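Local atomic coordinates of glycerol-3-phosphate dehydrogenase [NAD(+)] 1 (Saccharomyces cerevisiae, PDB entry 4FGW), a protein that catalyses the NAD-dependent interconversion of dihydroxyacetone phosphate and sn-glycerol 3-phosphate, feeding the glycerol production that protects yeast from water loss under hyperosmotic stress. Residues 38-43 and 119-124; 52-57 and 100-105; 148-153 and 177-182; 242-247 and 341-346. All coordinates share one frame; numbering follows the deposited sequence.

Overall arrangement
Starting from the N terminus, strand 35-40 and the helix 44-59 that follows it open the NAD-binding Rossmann domain. Contact 1 pairs this strand with strand 120-123, closing a long loop. Nested inside that loop is contact 2, where helix 44-59 meets the segment leading into edge strand 105-108. Contact 3 then closes a short loop of its own, joining strands 146-149 and 175-180. It shares the sheet of contact 1, and Phe-123 bonds through its backbone to Ile-148 and Cys-150. Last, contact 4 closes a long, mainly helical loop in the C-terminal part, its centre about 26 Å from that of contact 1. Contacts 3 and 4 touch where Lys-152 and Gly-153 meet Lys-245 and Ala-243.

Contact 1: 38-43 and 119-124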
loop_
_atom_site.group_PDB
_atom_site.type_symbol
_atom_site.label_atom_id
_atom_site.label_comp_id
_atom_site.label_asym_id
_atom_site.label_seq_id
_atom_site.Cartn_x
_atom_site.Cartn_y
_atom_site.Cartn_z
ATOM N N THR A 38 -13.058 -7.948 30.585
ATOM C CA THR A 38 -11.853 -8.603 31.095
ATOM C C THR A 38 -10.868 -8.853 29.952
ATOM O O THR A 38 -11.254 -9.323 28.880
ATOM C CB THR A 38 -12.192 -9.878 31.895
ATOM O OG1 THR A 38 -12.974 -9.522 33.039
ATOM C CG2 THR A 38 -10.948 -10.651 32.351
ATOM N N VAL A 39 -9.592 -8.538 30.200
ATOM C CA VAL A 39 -8.493 -8.751 29.262
ATOM C C VAL A 39 -7.631 -9.911 29.782
ATOM O O VAL A 39 -7.133 -9.854 30.911
ATOM C CB VAL A 39 -7.665 -7.456 29.026
ATOM C CG1 VAL A 39 -6.501 -7.699 28.060
ATOM C CG2 VAL A 39 -8.550 -6.327 28.516
ATOM N N ILE A 40 -7.485 -10.972 28.973
ATOM C CA ILE A 40 -6.639 -12.125 29.308
ATOM C C ILE A 40 -5.310 -11.867 28.577
ATOM O O ILE A 40 -5.246 -12.077 27.360
ATOM C CB ILE A 40 -7.308 -13.475 28.883
ATOM C CG1 ILE A 40 -8.753 -13.657 29.444
ATOM C CG2 ILE A 40 -6.408 -14.686 29.182
ATOM C CD1 ILE A 40 -8.965 -13.609 30.972
ATOM N N GLY A 41 -4.303 -11.337 29.283
ATOM C CA GLY A 41 -3.040 -11.013 28.630
ATOM C C GLY A 41 -1.858 -10.580 29.462
ATOM O O GLY A 41 -0.882 -11.334 29.595
ATOM N N SER A 42 -1.893 -9.317 29.932
ATOM C CA SER A 42 -0.873 -8.673 30.788
ATOM C C SER A 42 0.518 -8.342 30.215
ATOM O O SER A 42 1.282 -7.628 30.867
ATOM C CB SER A 42 -0.773 -9.331 32.163
ATOM O OG SER A 42 -0.119 -10.589 32.129
ATOM N N GLY A 43 0.828 -8.814 29.013
ATOM C CA GLY A 43 2.098 -8.506 28.359
ATOM C C GLY A 43 2.106 -7.125 27.724
ATOM O O GLY A 43 1.369 -6.233 28.158
ATOM N N ASP A 119 -18.824 -10.045 30.545
ATOM C CA ASP A 119 -19.652 -9.938 29.351
ATOM C C ASP A 119 -18.763 -10.005 28.119
ATOM O O ASP A 119 -19.082 -10.740 27.182
ATOM C CB ASP A 119 -20.499 -8.656 29.369
ATOM C CG ASP A 119 -21.506 -8.622 30.497
ATOM O OD1 ASP A 119 -22.513 -9.359 30.416
ATOM O OD2 ASP A 119 -21.285 -7.862 31.465
ATOM N N ILE A 120 -17.637 -9.255 28.128
ATOM C CA ILE A 120 -16.690 -9.198 27.010
ATOM C C ILE A 120 -15.286 -9.650 27.435
ATOM O O ILE A 120 -14.708 -9.075 28.363
ATOM C CB ILE A 120 -16.667 -7.789 26.329
ATOM C CG1 ILE A 120 -18.100 -7.252 26.042
ATOM C CG2 ILE A 120 -15.803 -7.800 25.046
ATOM C CD1 ILE A 120 -18.216 -5.723 25.877
ATOM N N ILE A 121 -14.737 -10.665 26.741
ATOM C CA ILE A 121 -13.368 -11.135 26.976
ATOM C C ILE A 121 -12.483 -10.682 25.811
ATOM O O ILE A 121 -12.806 -10.938 24.649
ATOM C CB ILE A 121 -13.227 -12.664 27.264
ATOM C CG1 ILE A 121 -14.013 -13.084 28.522
ATOM C CG2 ILE A 121 -11.742 -13.049 27.417
ATOM C CD1 ILE A 121 -14.127 -14.606 28.761
ATOM N N VAL A 122 -11.377 -9.995 26.130
ATOM C CA VAL A 122 -10.407 -9.536 25.135
ATOM C C VAL A 122 -9.176 -10.439 25.315
ATOM O O VAL A 122 -8.502 -10.353 26.344
ATOM C CB VAL A 122 -10.078 -8.023 25.262
ATOM C CG1 VAL A 122 -9.100 -7.581 24.177
ATOM C CG2 VAL A 122 -11.345 -7.175 25.214
ATOM N N PHE A 123 -8.942 -11.372 24.375
ATOM C CA PHE A 123 -7.797 -12.282 24.471
ATOM C C PHE A 123 -6.586 -11.600 23.880
ATOM O O PHE A 123 -6.624 -11.154 22.731
ATOM C CB PHE A 123 -8.063 -13.608 23.753
ATOM C CG PHE A 123 -9.109 -14.469 24.408
ATOM C CD1 PHE A 123 -10.434 -14.422 23.989
ATOM C CD2 PHE A 123 -8.769 -15.343 25.439
ATOM C CE1 PHE A 123 -11.397 -15.238 24.587
ATOM C CE2 PHE A 123 -9.735 -16.153 26.037
ATOM C CZ PHE A 123 -11.040 -16.101 25.602
ATOM N N ASN A 124 -5.529 -11.480 24.678
ATOM C CA ASN A 124 -4.293 -10.838 24.250
ATOM C C ASN A 124 -3.062 -11.494 24.894
ATOM O O ASN A 124 -2.324 -10.874 25.666
ATOM C CB ASN A 124 -4.361 -9.319 24.474
ATOM C CG ASN A 124 -3.456 -8.519 23.578
ATOM O OD1 ASN A 124 -3.735 -7.358 23.277
ATOM N ND2 ASN A 124 -2.357 -9.111 23.126
#
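Ile-40 lays its CG1 against CG2 of Ile-121, 3.7 Å away, on one face of the parallel sheet of the Rossmann fold. Strand 38-40 is the first strand of this NAD-binding domain and strand 120-123 its neighbour. The Ile-121 methyl does double duty: CG2, anti to its own backbone N (chi1 -60°), also sits over the face of the Phe-123 ring, displaced toward the rim. Ile-40 CB meets that ring obliquely at CD2, 4.2 Å off, and helix 111-115 packs on Ile-40 and Ile-121. On the other face, Val-39 and Val-122 run alongside each other, with Val-39 CG2 4.0 Å from Val-122 CB, both against helix 44-59.

The backbones alternate in regular parallel fashion. Thr-38 N gives to Ile-120 O, Val-122 N to Thr-38 O, Ile-40 N to Val-122 O. Val-122 O also receives a CA-H...O contact from Val-39 CA at 3.3 Å. The buried hydroxyl of Thr-38 is tied to Ser-114 O.

Beyond Ile-40 the chain enters the glycine-rich turn, where Gly-41, Ser-42 and Gly-43 belong, by similarity, to the NAD(+) site. Asn-124 N still bonds to Ile-40 O at 2.8 Å, and Gly-41 CA passes 3.1 Å from Asn-124 O, where any side chain on Gly-41 would collide.

Contact 2: 52-57 and 100-105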
loop_
_atom_site.group_PDB
_atom_site.type_symbol
_atom_site.label_atom_id
_atom_site.label_comp_id
_atom_site.label_asym_id
_atom_site.label_seq_id
_atom_site.Cartn_x
_atom_site.Cartn_y
_atom_site.Cartn_z
ATOM N N VAL A 52 -6.542 0.987 26.899
ATOM C CA VAL A 52 -7.464 1.496 25.874
ATOM C C VAL A 52 -8.925 1.229 26.316
ATOM O O VAL A 52 -9.759 2.143 26.299
ATOM C CB VAL A 52 -7.122 0.852 24.496
ATOM C CG1 VAL A 52 -8.259 0.998 23.485
ATOM C CG2 VAL A 52 -5.819 1.415 23.933
ATOM N N VAL A 53 -9.202 -0.019 26.745
ATOM C CA VAL A 53 -10.505 -0.492 27.215
ATOM C C VAL A 53 -10.925 0.205 28.530
ATOM O O VAL A 53 -12.066 0.667 28.617
ATOM C CB VAL A 53 -10.542 -2.044 27.260
ATOM C CG1 VAL A 53 -11.673 -2.569 28.135
ATOM C CG2 VAL A 53 -10.643 -2.625 25.851
ATOM N N ALA A 54 -10.000 0.340 29.512
ATOM C CA ALA A 54 -10.272 1.019 30.792
ATOM C C ALA A 54 -10.611 2.503 30.619
ATOM O O ALA A 54 -11.448 3.031 31.359
ATOM C CB ALA A 54 -9.107 0.846 31.758
ATOM N N GLU A 55 -9.971 3.163 29.637
ATOM C CA GLU A 55 -10.199 4.566 29.288
ATOM C C GLU A 55 -11.623 4.753 28.753
ATOM O O GLU A 55 -12.296 5.719 29.121
ATOM C CB GLU A 55 -9.181 5.027 28.229
ATOM C CG GLU A 55 -7.833 5.437 28.800
ATOM C CD GLU A 55 -6.709 5.574 27.790
ATOM O OE1 GLU A 55 -6.999 5.732 26.583
ATOM O OE2 GLU A 55 -5.531 5.528 28.210
ATOM N N ASN A 56 -12.077 3.813 27.899
ATOM C CA ASN A 56 -13.406 3.830 27.296
ATOM C C ASN A 56 -14.526 3.438 28.254
ATOM O O ASN A 56 -15.626 3.977 28.131
ATOM C CB ASN A 56 -13.440 3.016 26.009
ATOM C CG ASN A 56 -12.742 3.690 24.858
ATOM O OD1 ASN A 56 -12.835 4.905 24.656
ATOM N ND2 ASN A 56 -12.052 2.908 24.052
ATOM N N CYS A 57 -14.250 2.524 29.213
ATOM C CA CYS A 57 -15.219 2.105 30.238
ATOM C C CYS A 57 -15.571 3.289 31.135
ATOM O O CYS A 57 -16.741 3.479 31.459
ATOM C CB CYS A 57 -14.701 0.916 31.041
ATOM S SG CYS A 57 -14.690 -0.645 30.123
ATOM N N THR A 100 1.619 5.047 32.578
ATOM C CA THR A 100 0.652 5.213 33.664
ATOM C C THR A 100 -0.685 4.615 33.226
ATOM O O THR A 100 -1.218 4.978 32.176
ATOM C CB THR A 100 0.558 6.689 34.100
ATOM O OG1 THR A 100 1.873 7.209 34.296
ATOM C CG2 THR A 100 -0.256 6.875 35.376
ATOM N N LEU A 101 -1.197 3.666 34.022
ATOM C CA LEU A 101 -2.467 2.987 33.761
ATOM C C LEU A 101 -3.615 3.734 34.470
ATOM O O LEU A 101 -3.371 4.300 35.540
ATOM C CB LEU A 101 -2.387 1.498 34.148
ATOM C CG LEU A 101 -1.274 0.682 33.457
ATOM C CD1 LEU A 101 -1.037 -0.634 34.167
ATOM C CD2 LEU A 101 -1.567 0.460 31.978
ATOM N N PRO A 102 -4.831 3.813 33.858
ATOM C CA PRO A 102 -5.927 4.627 34.435
ATOM C C PRO A 102 -6.136 4.739 35.955
ATOM O O PRO A 102 -5.611 5.673 36.575
ATOM C CB PRO A 102 -7.166 4.152 33.670
ATOM C CG PRO A 102 -6.644 3.732 32.353
ATOM C CD PRO A 102 -5.233 3.235 32.555
ATOM N N ASP A 103 -6.947 3.836 36.534
ATOM C CA ASP A 103 -7.332 3.755 37.954
ATOM C C ASP A 103 -8.250 2.548 38.074
ATOM O O ASP A 103 -8.150 1.776 39.031
ATOM C CB ASP A 103 -8.105 5.021 38.397
ATOM C CG ASP A 103 -7.489 5.781 39.555
ATOM O OD1 ASP A 103 -8.217 6.067 40.528
ATOM O OD2 ASP A 103 -6.291 6.129 39.470
ATOM N N ASN A 104 -9.041 2.357 37.024
ATOM C CA ASN A 104 -10.022 1.299 36.925
ATOM C C ASN A 104 -9.529 0.045 36.251
ATOM O O ASN A 104 -10.281 -0.881 36.016
ATOM C CB ASN A 104 -11.235 1.810 36.174
ATOM C CG ASN A 104 -10.874 2.736 35.046
ATOM O OD1 ASN A 104 -9.897 3.455 35.108
ATOM N ND2 ASN A 104 -11.672 2.721 34.011
ATOM N N LEU A 105 -8.258 0.038 35.915
ATOM C CA LEU A 105 -7.606 -1.139 35.351
ATOM C C LEU A 105 -6.994 -1.938 36.500
ATOM O O LEU A 105 -5.933 -1.576 37.020
ATOM C CB LEU A 105 -6.559 -0.752 34.288
ATOM C CG LEU A 105 -5.752 -1.879 33.610
ATOM C CD1 LEU A 105 -6.652 -3.015 33.122
ATOM C CD2 LEU A 105 -4.923 -1.332 32.460
#
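Helix 44-59, which follows the glycine-rich turn of the Rossmann fold, is met here by the loop that runs into edge strand 105-108. The middle of the contact is Ala-54, whose methyl points toward the loop. Pro-102 reaches it with the CG of its ring, 3.8 Å from Ala-54 CB, and Leu-105 comes up with its own CB, 3.9 Å from the same methyl.

Asn-104 supplies the polar link. Its CG is held between the backbone N and the carbonyl carbon (chi1 38°), a turn that swings the amide back to the helix, where ND2 donates to Ala-54 O at 2.7 Å. The bond is short but bent, with an N-H...O angle of 133°, and the donor stands well away from the line of the carbonyl. ND2 also donates to Pro-66 O, joining the helix to the residue just before strand 67-71. A leucine in place of Asn-104 would probably leave Ala-54 O and Pro-66 O without their shared amide donor and let this end of the loop drift from the helix.

The Glu-55 carboxylate has its partners outside the loop: salt bridges to Arg-224 and Lys-51 and a hydrogen bond to Tyr-226. Nearer the backbone, the Glu-55 side chain crosses that of Pro-102 at about a right angle, with Glu-55 CG 4.1 Å from Pro-102 CG.

Contact 3: 148-153 and 177-182; sequences ISCLKG and GALSGA
Gly-177 sits on strand 175-180, which runs parallel to strand 146-149 in the Rossmann-fold sheet, and its CA lies 3.9 Å from Ile-148 CD1. A side chain here would run into that methyl. Gly-177 O takes the N-H of Ser-149, which comes in from above the carbonyl plane. Ala-178 follows with its CA 3.2 Å from Ser-149 O, an oxygen that also accepts the N-H of Leu-179 at 2.9 Å.

Leu-179 carries the apolar packing: its CB meets Ile-148 CG2 at 3.9 Å and Cys-150 SG at 4.0 Å, while Trp-45 and helix 215-222 pack against the same leucine. At Ser-180 the side chain of Lys-152 passes alongside, CE 3.5 Å from OG. A water donates to this OG and accepts from Gly-153 N, bridging the strand to the loop.

Gly-181 receives the tip of Lys-152, a residue that binds substrate by similarity. The lysine chain bends near its end, and NZ is bound three times, by Gly-181 O, a water and the carboxylate of Asp-301. An alanine in place of Lys-152 would probably cost Asp-301 this salt bridge and leave Gly-181 O without the NZ donor. NZ stands 2.9 Å from Gly-181 O, and its water, 2.8 Å from NZ, also accepts from Gly-181 N.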
loop_
_atom_site.group_PDB
_atom_site.type_symbol
_atom_site.label_atom_id
_atom_site.label_comp_id
_atom_site.label_asym_id
_atom_site.label_seq_id
_atom_site.Cartn_x
_atom_site.Cartn_y
_atom_site.Cartn_z
ATOM N N ILE A 148 -13.133 -11.094 21.806
ATOM C CA ILE A 148 -12.300 -10.466 20.778
ATOM C C ILE A 148 -10.877 -10.998 20.965
ATOM O O ILE A 148 -10.353 -10.970 22.077
ATOM C CB ILE A 148 -12.379 -8.904 20.783
ATOM C CG1 ILE A 148 -13.800 -8.377 20.409
ATOM C CG2 ILE A 148 -11.272 -8.244 19.923
ATOM C CD1 ILE A 148 -14.316 -8.577 18.884
ATOM N N SER A 149 -10.271 -11.509 19.884
ATOM C CA SER A 149 -8.902 -12.020 19.890
ATOM C C SER A 149 -7.974 -10.980 19.258
ATOM O O SER A 149 -8.218 -10.547 18.134
ATOM C CB SER A 149 -8.820 -13.340 19.128
ATOM O OG SER A 149 -7.479 -13.768 18.951
ATOM N N CYS A 150 -6.923 -10.581 19.993
ATOM C CA CYS A 150 -5.879 -9.653 19.547
ATOM C C CYS A 150 -4.651 -10.455 19.053
ATOM O O CYS A 150 -3.573 -9.897 18.864
ATOM C CB CYS A 150 -5.493 -8.707 20.681
ATOM S SG CYS A 150 -6.847 -7.687 21.294
ATOM N N LEU A 151 -4.807 -11.769 18.894
ATOM C CA LEU A 151 -3.730 -12.647 18.448
ATOM C C LEU A 151 -3.602 -12.525 16.928
ATOM O O LEU A 151 -4.525 -12.885 16.190
ATOM C CB LEU A 151 -3.976 -14.100 18.911
ATOM C CG LEU A 151 -3.750 -14.401 20.412
ATOM C CD1 LEU A 151 -4.842 -13.772 21.305
ATOM C CD2 LEU A 151 -3.716 -15.903 20.674
ATOM N N LYS A 152 -2.479 -12.015 16.473
ATOM C CA LYS A 152 -2.268 -11.790 15.072
ATOM C C LYS A 152 -1.998 -13.042 14.296
ATOM O O LYS A 152 -1.335 -13.928 14.753
ATOM C CB LYS A 152 -1.113 -10.844 14.867
ATOM C CG LYS A 152 -1.523 -9.434 14.760
ATOM C CD LYS A 152 -0.380 -8.611 14.296
ATOM C CE LYS A 152 -0.732 -7.729 13.158
ATOM N NZ LYS A 152 -0.677 -6.344 13.575
ATOM N N GLY A 153 -2.500 -13.071 13.084
ATOM C CA GLY A 153 -2.318 -14.204 12.195
ATOM C C GLY A 153 -3.372 -15.278 12.354
ATOM O O GLY A 153 -4.449 -15.042 12.910
ATOM N N GLY A 177 -14.541 -12.544 17.754
ATOM C CA GLY A 177 -14.045 -11.725 16.660
ATOM C C GLY A 177 -12.554 -11.482 16.776
ATOM O O GLY A 177 -11.880 -12.118 17.591
ATOM N N ALA A 178 -12.020 -10.559 15.966
ATOM C CA ALA A 178 -10.587 -10.251 15.992
ATOM C C ALA A 178 -10.279 -8.758 15.957
ATOM O O ALA A 178 -11.108 -7.971 15.516
ATOM C CB ALA A 178 -9.867 -10.975 14.863
ATOM N N LEU A 179 -9.105 -8.375 16.489
ATOM C CA LEU A 179 -8.570 -7.014 16.500
ATOM C C LEU A 179 -7.164 -7.101 15.894
ATOM O O LEU A 179 -6.315 -7.829 16.415
ATOM C CB LEU A 179 -8.522 -6.428 17.931
ATOM C CG LEU A 179 -8.087 -4.955 18.077
ATOM C CD1 LEU A 179 -8.783 -4.292 19.224
ATOM C CD2 LEU A 179 -6.561 -4.823 18.251
ATOM N N SER A 180 -6.940 -6.385 14.769
ATOM C CA SER A 180 -5.652 -6.353 14.055
ATOM C C SER A 180 -5.518 -5.082 13.213
ATOM O O SER A 180 -6.483 -4.628 12.621
ATOM C CB SER A 180 -5.500 -7.593 13.175
ATOM O OG SER A 180 -4.162 -7.814 12.763
ATOM N N GLY A 181 -4.322 -4.519 13.171
ATOM C CA GLY A 181 -4.045 -3.319 12.388
ATOM C C GLY A 181 -2.573 -2.985 12.339
ATOM O O GLY A 181 -1.761 -3.699 12.926
ATOM N N ALA A 182 -2.209 -1.915 11.609
ATOM C CA ALA A 182 -0.827 -1.436 11.530
ATOM C C ALA A 182 -0.532 -0.680 12.852
ATOM O O ALA A 182 -0.752 0.530 12.983
ATOM C CB ALA A 182 -0.661 -0.525 10.324
HETATM O O HOH W 1 -2.525 -5.447 15.474
HETATM O O HOH W 2 -4.066 -10.867 12.300
#

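Contact 4: 242-247 and 341-346; sequences GALKNV and LITCKE
Val-247 faces helix 341-346 with both methyls. Its CG1 is anti to the backbone N (chi1 175°) and lies 3.9 Å from Cys-344 CB, while CG2, beside the backbone N, rests over the main chain 3.6 Å from Cys-344 N. That same CG2 meets the methyl of Thr-343, CG2 to CG2 at 3.9 Å.

Thr-343 is turned with CG2 anti to its backbone N (chi1 -46°), which presents the methyl to helix 242-247, where it also lies 4.0 Å from Ala-243 O and near Ala-243 CB. The hydroxyl is directed back along its own helix and makes a weak bond to Gln-339 O. Of the Cys-344 side chain it is CB that meets the valine methyls. Phe-363 packs on Val-247 from helix 361-371.

The axes cross nearly at right angles, -101°, with 8.4 Å between them. Lys-245 takes no part in the packing; its NZ donates to Asn-246 OD1 at 2.9 Å and to Thr-305. By similarity Lys-245 is the proton acceptor and Gln-339 binds NAD(+): this is helix-helix packing beside the probable active site, in the all-helical C-terminal domain of the NAD-dependent glycerol-3-phosphate dehydrogenases.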
loop_
_atom_site.group_PDB
_atom_site.type_symbol
_atom_site.label_atom_id
_atom_site.label_comp_id
_atom_site.label_asym_id
_atom_site.label_seq_id
_atom_site.Cartn_x
_atom_site.Cartn_y
_atom_site.Cartn_z
ATOM N N GLY A 242 -2.364 -10.641 8.842
ATOM C CA GLY A 242 -1.433 -10.644 9.972
ATOM C C GLY A 242 -0.313 -11.668 9.914
ATOM O O GLY A 242 0.743 -11.471 10.526
ATOM N N ALA A 243 -0.537 -12.774 9.184
ATOM C CA ALA A 243 0.447 -13.821 8.979
ATOM C C ALA A 243 1.154 -13.637 7.635
ATOM O O ALA A 243 2.381 -13.563 7.616
ATOM C CB ALA A 243 -0.216 -15.191 9.049
ATOM N N LEU A 244 0.382 -13.536 6.524
ATOM C CA LEU A 244 0.871 -13.440 5.137
ATOM C C LEU A 244 1.753 -12.247 4.780
ATOM O O LEU A 244 2.640 -12.389 3.933
ATOM C CB LEU A 244 -0.260 -13.647 4.114
ATOM C CG LEU A 244 -1.046 -14.968 4.208
ATOM C CD1 LEU A 244 -2.016 -15.107 3.070
ATOM C CD2 LEU A 244 -0.123 -16.177 4.253
ATOM N N LYS A 245 1.551 -11.098 5.461
ATOM C CA LYS A 245 2.327 -9.865 5.261
ATOM C C LYS A 245 3.828 -10.094 5.463
ATOM O O LYS A 245 4.641 -9.458 4.790
ATOM C CB LYS A 245 1.818 -8.714 6.171
ATOM C CG LYS A 245 2.012 -8.971 7.670
ATOM C CD LYS A 245 1.459 -7.875 8.554
ATOM C CE LYS A 245 1.800 -8.131 10.003
ATOM N NZ LYS A 245 3.241 -7.901 10.266
ATOM N N ASN A 246 4.190 -11.010 6.376
ATOM C CA ASN A 246 5.588 -11.307 6.689
ATOM C C ASN A 246 6.300 -12.090 5.601
ATOM O O ASN A 246 7.512 -11.944 5.451
ATOM C CB ASN A 246 5.720 -11.944 8.061
ATOM C CG ASN A 246 5.080 -11.132 9.157
ATOM O OD1 ASN A 246 4.954 -9.906 9.076
ATOM N ND2 ASN A 246 4.606 -11.803 10.178
ATOM N N VAL A 247 5.547 -12.871 4.806
ATOM C CA VAL A 247 6.082 -13.614 3.655
ATOM C C VAL A 247 6.407 -12.572 2.573
ATOM O O VAL A 247 7.493 -12.612 1.984
ATOM C CB VAL A 247 5.109 -14.715 3.147
ATOM C CG1 VAL A 247 5.636 -15.378 1.874
ATOM C CG2 VAL A 247 4.850 -15.761 4.229
ATOM N N LEU A 341 9.680 -16.485 8.017
ATOM C CA LEU A 341 10.570 -17.603 7.683
ATOM C C LEU A 341 9.829 -18.935 7.849
ATOM O O LEU A 341 9.956 -19.814 7.000
ATOM C CB LEU A 341 11.805 -17.565 8.604
ATOM C CG LEU A 341 13.146 -17.077 8.040
ATOM C CD1 LEU A 341 13.013 -15.798 7.258
ATOM C CD2 LEU A 341 14.129 -16.836 9.160
ATOM N N ILE A 342 9.034 -19.063 8.929
ATOM C CA ILE A 342 8.236 -20.253 9.223
ATOM C C ILE A 342 6.977 -20.258 8.339
ATOM O O ILE A 342 6.661 -21.280 7.732
ATOM C CB ILE A 342 7.925 -20.352 10.749
ATOM C CG1 ILE A 342 9.215 -20.599 11.567
ATOM C CG2 ILE A 342 6.895 -21.434 11.064
ATOM C CD1 ILE A 342 9.526 -19.516 12.598
ATOM N N THR A 343 6.283 -19.110 8.255
ATOM C CA THR A 343 5.050 -18.936 7.484
ATOM C C THR A 343 5.182 -19.322 6.011
ATOM O O THR A 343 4.318 -20.050 5.518
ATOM C CB THR A 343 4.420 -17.564 7.737
ATOM O OG1 THR A 343 4.412 -17.327 9.143
ATOM C CG2 THR A 343 2.992 -17.463 7.201
ATOM N N CYS A 344 6.274 -18.894 5.327
ATOM C CA CYS A 344 6.484 -19.247 3.917
ATOM C C CYS A 344 6.594 -20.764 3.684
ATOM O O CYS A 344 6.164 -21.244 2.634
ATOM C CB CYS A 344 7.635 -18.468 3.278
ATOM S SG CYS A 344 9.289 -19.014 3.765
ATOM N N LYS A 345 7.094 -21.512 4.698
ATOM C CA LYS A 345 7.188 -22.969 4.679
ATOM C C LYS A 345 5.792 -23.571 4.918
ATOM O O LYS A 345 5.388 -24.472 4.180
ATOM C CB LYS A 345 8.194 -23.455 5.743
ATOM C CG LYS A 345 8.364 -24.964 5.827
ATOM C CD LYS A 345 9.440 -25.325 6.849
ATOM C CE LYS A 345 9.239 -26.673 7.503
ATOM N NZ LYS A 345 9.386 -27.792 6.540
ATOM N N GLU A 346 5.069 -23.070 5.951
ATOM C CA GLU A 346 3.723 -23.508 6.360
ATOM C C GLU A 346 2.682 -23.297 5.247
ATOM O O GLU A 346 1.832 -24.166 5.039
ATOM C CB GLU A 346 3.272 -22.765 7.628
ATOM C CG GLU A 346 4.004 -23.130 8.911
ATOM C CD GLU A 346 3.496 -22.435 10.165
ATOM O OE1 GLU A 346 3.855 -22.896 11.273
ATOM O OE2 GLU A 346 2.729 -21.449 10.050
#